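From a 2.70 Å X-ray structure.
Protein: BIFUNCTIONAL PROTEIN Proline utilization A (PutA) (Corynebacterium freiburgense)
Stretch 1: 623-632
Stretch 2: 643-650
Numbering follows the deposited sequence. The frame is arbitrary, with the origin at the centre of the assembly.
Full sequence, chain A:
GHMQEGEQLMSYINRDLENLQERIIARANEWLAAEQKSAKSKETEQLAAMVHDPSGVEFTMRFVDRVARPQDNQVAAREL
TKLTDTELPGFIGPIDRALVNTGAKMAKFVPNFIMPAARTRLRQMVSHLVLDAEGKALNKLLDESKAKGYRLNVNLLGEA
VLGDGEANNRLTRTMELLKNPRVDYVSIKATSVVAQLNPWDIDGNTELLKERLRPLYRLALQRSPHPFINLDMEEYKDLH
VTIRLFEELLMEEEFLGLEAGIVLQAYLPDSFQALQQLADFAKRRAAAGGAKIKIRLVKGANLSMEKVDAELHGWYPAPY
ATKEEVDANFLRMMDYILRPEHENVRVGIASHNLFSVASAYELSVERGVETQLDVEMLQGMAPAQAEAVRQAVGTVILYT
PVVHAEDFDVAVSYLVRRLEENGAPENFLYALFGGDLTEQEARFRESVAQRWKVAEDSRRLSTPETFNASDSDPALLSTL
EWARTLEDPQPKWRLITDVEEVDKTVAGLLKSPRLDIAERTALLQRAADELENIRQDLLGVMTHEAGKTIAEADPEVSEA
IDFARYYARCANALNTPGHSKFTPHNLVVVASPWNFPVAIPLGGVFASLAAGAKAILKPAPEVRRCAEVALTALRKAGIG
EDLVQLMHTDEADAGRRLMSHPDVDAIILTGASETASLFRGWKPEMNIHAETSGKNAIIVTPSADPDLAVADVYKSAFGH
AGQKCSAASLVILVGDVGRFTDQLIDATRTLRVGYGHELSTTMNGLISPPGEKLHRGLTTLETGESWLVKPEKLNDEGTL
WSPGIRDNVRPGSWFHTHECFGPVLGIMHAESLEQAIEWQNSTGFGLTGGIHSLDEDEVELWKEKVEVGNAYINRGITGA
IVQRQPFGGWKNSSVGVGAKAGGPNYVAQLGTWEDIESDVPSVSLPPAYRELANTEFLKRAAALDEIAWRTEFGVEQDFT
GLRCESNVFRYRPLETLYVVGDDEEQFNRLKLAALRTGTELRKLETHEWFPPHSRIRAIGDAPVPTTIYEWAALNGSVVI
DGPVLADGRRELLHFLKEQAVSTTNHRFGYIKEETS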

# COMPACT_ATOMS: atom_id res chain seq x y z
N VAL A 623 -1.79 -12.44 22.02
CA VAL A 623 -2.94 -12.01 21.24
C VAL A 623 -4.06 -13.05 21.29
O VAL A 623 -4.74 -13.29 20.29
CB VAL A 623 -2.55 -11.68 19.79
CG1 VAL A 623 -1.83 -10.35 19.74
CG2 VAL A 623 -1.68 -12.73 19.22
N ARG A 624 -4.32 -13.59 22.47
CA ARG A 624 -5.29 -14.67 22.59
C ARG A 624 -6.71 -14.17 22.36
O ARG A 624 -7.56 -14.94 21.92
CB ARG A 624 -5.18 -15.33 23.96
CG ARG A 624 -3.94 -16.14 24.14
CD ARG A 624 -3.95 -16.82 25.47
NE ARG A 624 -2.85 -17.78 25.58
CZ ARG A 624 -1.92 -17.78 26.54
NH1 ARG A 624 -1.95 -16.87 27.52
NH2 ARG A 624 -0.97 -18.71 26.54
N ARG A 625 -6.99 -12.91 22.68
CA ARG A 625 -8.35 -12.44 22.41
C ARG A 625 -8.57 -12.23 20.91
O ARG A 625 -9.70 -12.38 20.44
CB ARG A 625 -8.68 -11.16 23.20
CG ARG A 625 -8.89 -11.42 24.69
CD ARG A 625 -9.31 -10.19 25.50
NE ARG A 625 -8.72 -8.91 25.09
CZ ARG A 625 -7.80 -8.25 25.80
NH1 ARG A 625 -7.38 -8.75 26.96
NH2 ARG A 625 -7.33 -7.09 25.36
N CYS A 626 -7.51 -11.90 20.16
CA CYS A 626 -7.62 -11.79 18.71
C CYS A 626 -8.07 -13.11 18.08
O CYS A 626 -9.03 -13.14 17.29
CB CYS A 626 -6.28 -11.34 18.12
SG CYS A 626 -5.89 -9.58 18.43
N ALA A 627 -7.43 -14.22 18.45
CA ALA A 627 -7.88 -15.52 17.97
C ALA A 627 -9.32 -15.79 18.36
O ALA A 627 -10.08 -16.34 17.56
CB ALA A 627 -6.98 -16.61 18.53
N GLU A 628 -9.71 -15.42 19.59
CA GLU A 628 -11.07 -15.71 20.01
C GLU A 628 -12.09 -14.94 19.18
O GLU A 628 -13.09 -15.51 18.73
CB GLU A 628 -11.24 -15.41 21.48
CG GLU A 628 -10.56 -16.38 22.43
CD GLU A 628 -11.25 -17.73 22.47
OE1 GLU A 628 -12.42 -17.80 22.02
OE2 GLU A 628 -10.64 -18.71 22.96
N VAL A 629 -11.85 -13.65 18.94
CA VAL A 629 -12.79 -12.85 18.15
C VAL A 629 -12.86 -13.39 16.74
O VAL A 629 -13.95 -13.53 16.17
CB VAL A 629 -12.41 -11.35 18.20
CG1 VAL A 629 -13.32 -10.52 17.29
CG2 VAL A 629 -12.48 -10.83 19.61
N ALA A 630 -11.71 -13.72 16.14
CA ALA A 630 -11.70 -14.33 14.81
C ALA A 630 -12.44 -15.66 14.79
O ALA A 630 -13.18 -15.95 13.85
CB ALA A 630 -10.26 -14.54 14.32
N LEU A 631 -12.30 -16.46 15.85
CA LEU A 631 -12.93 -17.77 15.84
C LEU A 631 -14.44 -17.67 15.71
O LEU A 631 -15.07 -18.57 15.12
CB LEU A 631 -12.58 -18.56 17.11
CG LEU A 631 -12.88 -20.05 16.93
CD1 LEU A 631 -11.92 -20.60 15.89
CD2 LEU A 631 -12.82 -20.85 18.23
N THR A 632 -15.06 -16.59 16.22
CA THR A 632 -16.52 -16.50 16.16
C THR A 632 -17.01 -16.42 14.72
O THR A 632 -18.13 -16.87 14.44
CB THR A 632 -17.05 -15.31 16.99
OG1 THR A 632 -16.65 -14.05 16.42
CG2 THR A 632 -16.56 -15.35 18.40
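Stretch 2 643-650: LVQLMHTD

Stretch 2 packs as a short strand and the loop after it against one side of the stretch 1 helix, through a small apolar patch closed at one end by a single histidine-glutamate hydrogen bond. The helix runs from Arg-624 to Thr-632 and continues later in the chain. Val-623 holds the N-cap position just before it. In stretch 2, residues Val-644 to Leu-646 form a strand, with extended backbone angles such as -130/136 at Val-644.

The strand runs roughly antiparallel to the helix. The angle between their N-to-C directions is 150°, with a signed crossing angle of -150°, and the axes come no closer than 10.4 Å. That spacing leaves room for side chains between the two backbones. The register follows from the direction: CA of Leu-631 lies 7.9 Å from CA of Leu-646, and CA of Arg-624, near the start of the helix, lies 7.6 Å from CA of His-648, beyond the strand.

Strand alternation decides which residues face the helix. Val-644 and Leu-646 point toward it, whereas Gln-645 between them points away. On the helix, Ala-627 and Leu-631 point toward stretch 2. They are four residues apart, about one turn, and so lie on the same side.

Leu-646 is the centre of the apolar patch. Its CD1 is 3.7 Å from CB of Ala-627, and its CD2 is 3.7 Å from CD2 of Leu-631. The small side chain of Ala-627 thus meets one methyl of Leu-646 directly. Val-644 adds a looser contact, with its CG1 4.3 Å from CD1 of Leu-631.

Glu-628 starts sideways, but its end comes nearer to stretch 2. With chi1 and chi2 both m, its carboxylate reaches His-648. NE2 of His-648 donates a hydrogen bond to OE2 of Glu-628 at 3.0 Å, with an N-H...acceptor angle of 157°. The oxygen lies at the ring edge, near the ring plane, as suits a bond from a ring nitrogen. The same OE2 also lies 3.4 Å from CD2 of Leu-646, so the polar contact borders the apolar patch.

Arg-624 covers His-648 from the first turn of the helix. Its CG is 3.7 Å from ND1 of His-648. Its NH2 is 4.0 Å from the backbone O of Thr-649, a contact without a hydrogen bond.

The contact is modest, with 381 Å² buried over both sides. Leu-646 and His-648 have the largest areas covered in stretch 2, and Arg-624 and Leu-631 in stretch 1.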

# COMPACT_ATOMS: atom_id res chain seq x y z
N LEU A 643 -13.93 -29.46 13.07
CA LEU A 643 -13.14 -29.04 11.92
C LEU A 643 -11.92 -28.24 12.32
O LEU A 643 -10.81 -28.51 11.85
CB LEU A 643 -14.00 -28.18 11.00
CG LEU A 643 -14.43 -28.73 9.66
CD1 LEU A 643 -15.03 -27.56 8.95
CD2 LEU A 643 -13.23 -29.27 8.90
N VAL A 644 -12.11 -27.23 13.15
CA VAL A 644 -11.05 -26.36 13.63
C VAL A 644 -11.17 -26.27 15.14
O VAL A 644 -12.27 -26.13 15.67
CB VAL A 644 -11.16 -24.97 13.00
CG1 VAL A 644 -10.31 -23.98 13.77
CG2 VAL A 644 -10.73 -25.06 11.54
N GLN A 645 -10.04 -26.35 15.83
CA GLN A 645 -10.01 -26.34 17.28
C GLN A 645 -8.96 -25.34 17.75
O GLN A 645 -7.83 -25.35 17.25
CB GLN A 645 -9.74 -27.75 17.80
CG GLN A 645 -10.12 -27.98 19.23
CD GLN A 645 -11.61 -28.01 19.47
OE1 GLN A 645 -12.23 -26.97 19.70
NE2 GLN A 645 -12.19 -29.20 19.44
N LEU A 646 -9.36 -24.42 18.63
CA LEU A 646 -8.50 -23.36 19.15
C LEU A 646 -7.95 -23.82 20.49
O LEU A 646 -8.74 -24.09 21.41
CB LEU A 646 -9.28 -22.06 19.31
CG LEU A 646 -8.67 -20.76 19.84
CD1 LEU A 646 -7.52 -20.27 19.02
CD2 LEU A 646 -9.74 -19.70 19.85
N MET A 647 -6.63 -23.94 20.61
CA MET A 647 -6.01 -24.52 21.79
C MET A 647 -4.98 -23.54 22.35
O MET A 647 -3.87 -23.41 21.81
CB MET A 647 -5.35 -25.87 21.49
CG MET A 647 -6.27 -27.00 21.03
SD MET A 647 -5.47 -28.66 20.98
CE MET A 647 -5.01 -28.93 22.70
N HIS A 648 -5.31 -22.89 23.47
CA HIS A 648 -4.36 -22.02 24.17
C HIS A 648 -3.46 -22.86 25.08
O HIS A 648 -3.54 -22.82 26.31
CB HIS A 648 -5.08 -20.94 24.97
CG HIS A 648 -6.01 -20.09 24.17
ND1 HIS A 648 -5.59 -19.28 23.14
CD2 HIS A 648 -7.35 -19.88 24.28
CE1 HIS A 648 -6.62 -18.62 22.64
NE2 HIS A 648 -7.71 -18.97 23.31
N THR A 649 -2.60 -23.65 24.46
CA THR A 649 -1.62 -24.40 25.24
C THR A 649 -0.56 -23.45 25.76
O THR A 649 -0.27 -22.40 25.16
CB THR A 649 -0.94 -25.51 24.41
OG1 THR A 649 -0.01 -24.93 23.48
CG2 THR A 649 -1.96 -26.34 23.64
N ASP A 650 0.03 -23.83 26.88
CA ASP A 650 1.21 -23.15 27.37
C ASP A 650 2.39 -23.47 26.46
O ASP A 650 2.24 -24.11 25.42
CB ASP A 650 1.51 -23.55 28.82
CG ASP A 650 1.68 -25.04 28.99
OD1 ASP A 650 1.99 -25.72 27.99
OD2 ASP A 650 1.51 -25.53 30.13